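Local coordinates for putative aminopeptidase (PDB 5NTH), which probably acts as a manganese-dependent M17 leucyl aminopeptidase, removing residues from the N-terminus of peptides, at residues 378-383 with 497-502. Numbering follows the deposited sequence.
Sequences SGKSVE and EQHLSE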
loop_
_atom_site.group_PDB
_atom_site.type_symbol
_atom_site.label_atom_id
_atom_site.label_comp_id
_atom_site.label_asym_id
_atom_site.label_seq_id
_atom_site.Cartn_x
_atom_site.Cartn_y
_atom_site.Cartn_z
ATOM N N SER A 378 -26.210 -17.041 22.581
ATOM C CA SER A 378 -26.217 -16.586 23.946
ATOM C C SER A 378 -27.168 -15.450 24.203
ATOM O O SER A 378 -27.286 -15.009 25.342
ATOM C CB SER A 378 -24.827 -16.103 24.321
ATOM O OG SER A 378 -24.534 -14.919 23.614
ATOM N N GLY A 379 -27.794 -14.939 23.139
ATOM C CA GLY A 379 -28.647 -13.740 23.194
ATOM C C GLY A 379 -27.949 -12.408 22.906
ATOM O O GLY A 379 -28.603 -11.435 22.533
ATOM N N LYS A 380 -26.626 -12.364 23.060
ATOM C CA LYS A 380 -25.847 -11.159 22.864
ATOM C C LYS A 380 -25.792 -10.826 21.360
ATOM O O LYS A 380 -25.559 -11.715 20.529
ATOM C CB LYS A 380 -24.442 -11.340 23.455
ATOM C CG LYS A 380 -24.411 -11.641 24.952
ATOM C CD LYS A 380 -24.221 -10.403 25.825
ATOM C CE LYS A 380 -22.820 -10.322 26.437
ATOM N NZ LYS A 380 -22.621 -11.306 27.537
ATOM N N SER A 381 -26.036 -9.557 21.031
ATOM C CA SER A 381 -26.047 -9.096 19.648
ATOM C C SER A 381 -24.655 -8.617 19.235
ATOM O O SER A 381 -23.967 -7.966 20.017
ATOM C CB SER A 381 -27.071 -7.971 19.479
ATOM O OG SER A 381 -26.703 -6.838 20.239
ATOM N N VAL A 382 -24.239 -8.924 18.013
ATOM C CA VAL A 382 -22.884 -8.596 17.593
ATOM C C VAL A 382 -22.888 -7.795 16.319
ATOM O O VAL A 382 -23.520 -8.191 15.345
ATOM C CB VAL A 382 -22.021 -9.864 17.388
ATOM C CG1 VAL A 382 -20.649 -9.504 16.837
ATOM C CG2 VAL A 382 -21.841 -10.572 18.706
ATOM N N GLU A 383 -22.157 -6.689 16.315
ATOM C CA GLU A 383 -22.030 -5.880 15.102
ATOM C C GLU A 383 -20.748 -6.258 14.356
ATOM O O GLU A 383 -19.647 -5.945 14.799
ATOM C CB GLU A 383 -22.022 -4.380 15.409
ATOM C CG GLU A 383 -22.303 -3.550 14.151
ATOM C CD GLU A 383 -22.089 -2.053 14.318
ATOM O OE1 GLU A 383 -21.579 -1.647 15.391
ATOM O OE2 GLU A 383 -22.420 -1.291 13.353
ATOM N N GLU A 497 -15.267 -15.367 25.425
ATOM C CA GLU A 497 -15.679 -15.462 26.807
ATOM C C GLU A 497 -17.100 -14.932 27.051
ATOM O O GLU A 497 -17.839 -15.483 27.873
ATOM C CB GLU A 497 -14.717 -14.705 27.689
ATOM C CG GLU A 497 -14.844 -15.052 29.151
ATOM C CD GLU A 497 -13.863 -14.278 29.995
ATOM O OE1 GLU A 497 -13.281 -13.303 29.474
ATOM O OE2 GLU A 497 -13.669 -14.643 31.186
ATOM N N GLN A 498 -17.514 -13.894 26.331
ATOM C CA GLN A 498 -18.809 -13.303 26.629
ATOM C C GLN A 498 -19.970 -14.204 26.308
ATOM O O GLN A 498 -21.066 -13.916 26.735
ATOM C CB GLN A 498 -19.005 -11.995 25.885
ATOM C CG GLN A 498 -17.930 -10.952 26.076
ATOM C CD GLN A 498 -17.450 -10.858 27.512
ATOM O OE1 GLN A 498 -16.379 -11.375 27.845
ATOM N NE2 GLN A 498 -18.238 -10.235 28.369
ATOM N N HIS A 499 -19.753 -15.286 25.565
ATOM C CA HIS A 499 -20.861 -16.133 25.107
ATOM C C HIS A 499 -21.016 -17.380 25.952
ATOM O O HIS A 499 -21.827 -18.245 25.638
ATOM C CB HIS A 499 -20.743 -16.380 23.587
ATOM C CG HIS A 499 -20.784 -15.090 22.813
ATOM N ND1 HIS A 499 -21.956 -14.401 22.582
ATOM C CD2 HIS A 499 -19.789 -14.288 22.361
ATOM C CE1 HIS A 499 -21.681 -13.256 21.979
ATOM N NE2 HIS A 499 -20.372 -13.162 21.837
ATOM N N LEU A 500 -20.263 -17.446 27.047
ATOM C CA LEU A 500 -20.384 -18.563 27.972
ATOM C C LEU A 500 -21.678 -18.386 28.715
ATOM O O LEU A 500 -21.906 -17.336 29.311
ATOM C CB LEU A 500 -19.260 -18.615 29.006
ATOM C CG LEU A 500 -17.829 -18.603 28.488
ATOM C CD1 LEU A 500 -16.877 -18.244 29.609
ATOM C CD2 LEU A 500 -17.454 -19.928 27.859
ATOM N N SER A 501 -22.507 -19.418 28.678
ATOM C CA SER A 501 -23.677 -19.484 29.507
ATOM C C SER A 501 -23.385 -19.093 30.960
ATOM O O SER A 501 -22.349 -19.428 31.524
ATOM C CB SER A 501 -24.258 -20.883 29.479
ATOM O OG SER A 501 -25.120 -21.049 30.587
ATOM N N GLU A 502 -24.329 -18.364 31.548
ATOM C CA GLU A 502 -24.193 -17.862 32.914
ATOM C C GLU A 502 -24.214 -18.988 33.933
ATOM O O GLU A 502 -23.721 -18.814 35.012
ATOM C CB GLU A 502 -25.248 -16.793 33.217
ATOM C CG GLU A 502 -24.992 -15.482 32.460
ATOM C CD GLU A 502 -25.864 -14.295 32.913
ATOM O OE1 GLU A 502 -26.158 -14.171 34.150
ATOM O OE2 GLU A 502 -26.231 -13.457 32.024
#
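Ser378 meets His499 at the edge of the imidazole ring. Ser378 OG lies 2.8 Å from His499 ND1, close to the ring plane, in a hydrogen bond whose donor could be either group. Ser378 chi1 is 69°, which sets OG between the backbone N and the carbonyl carbon. Lys380 N gives Ser378 OG a second, weak bond at 3.3 Å, within the same loop. Lys380 comes next to the ring: Lys380 CB approaches His499 CE1 obliquely, at 3.7 Å. The lysine chain then bends at chi2, chi3 and chi4, and Lys380 NZ donates to Gln498 O at 3.1 Å, with a C=O...N angle of 137°. Val382 CG2 adds a looser contact, 4.2 Å from His499 CE1. Gln498 and His499 are the middle residues of a type I turn, closed by Leu500 N bonding to Glu497 O. Met376, Met477 and the ring of Phe495 also pack on His499. This is structural packing: the side chain of Val382 is about 14 Å from a manganese ion. The contact joins the loop of the beta hairpin formed by strands 373-375 and 381-383 to the turn that leads out of helix 488-497, within the M17 catalytic domain.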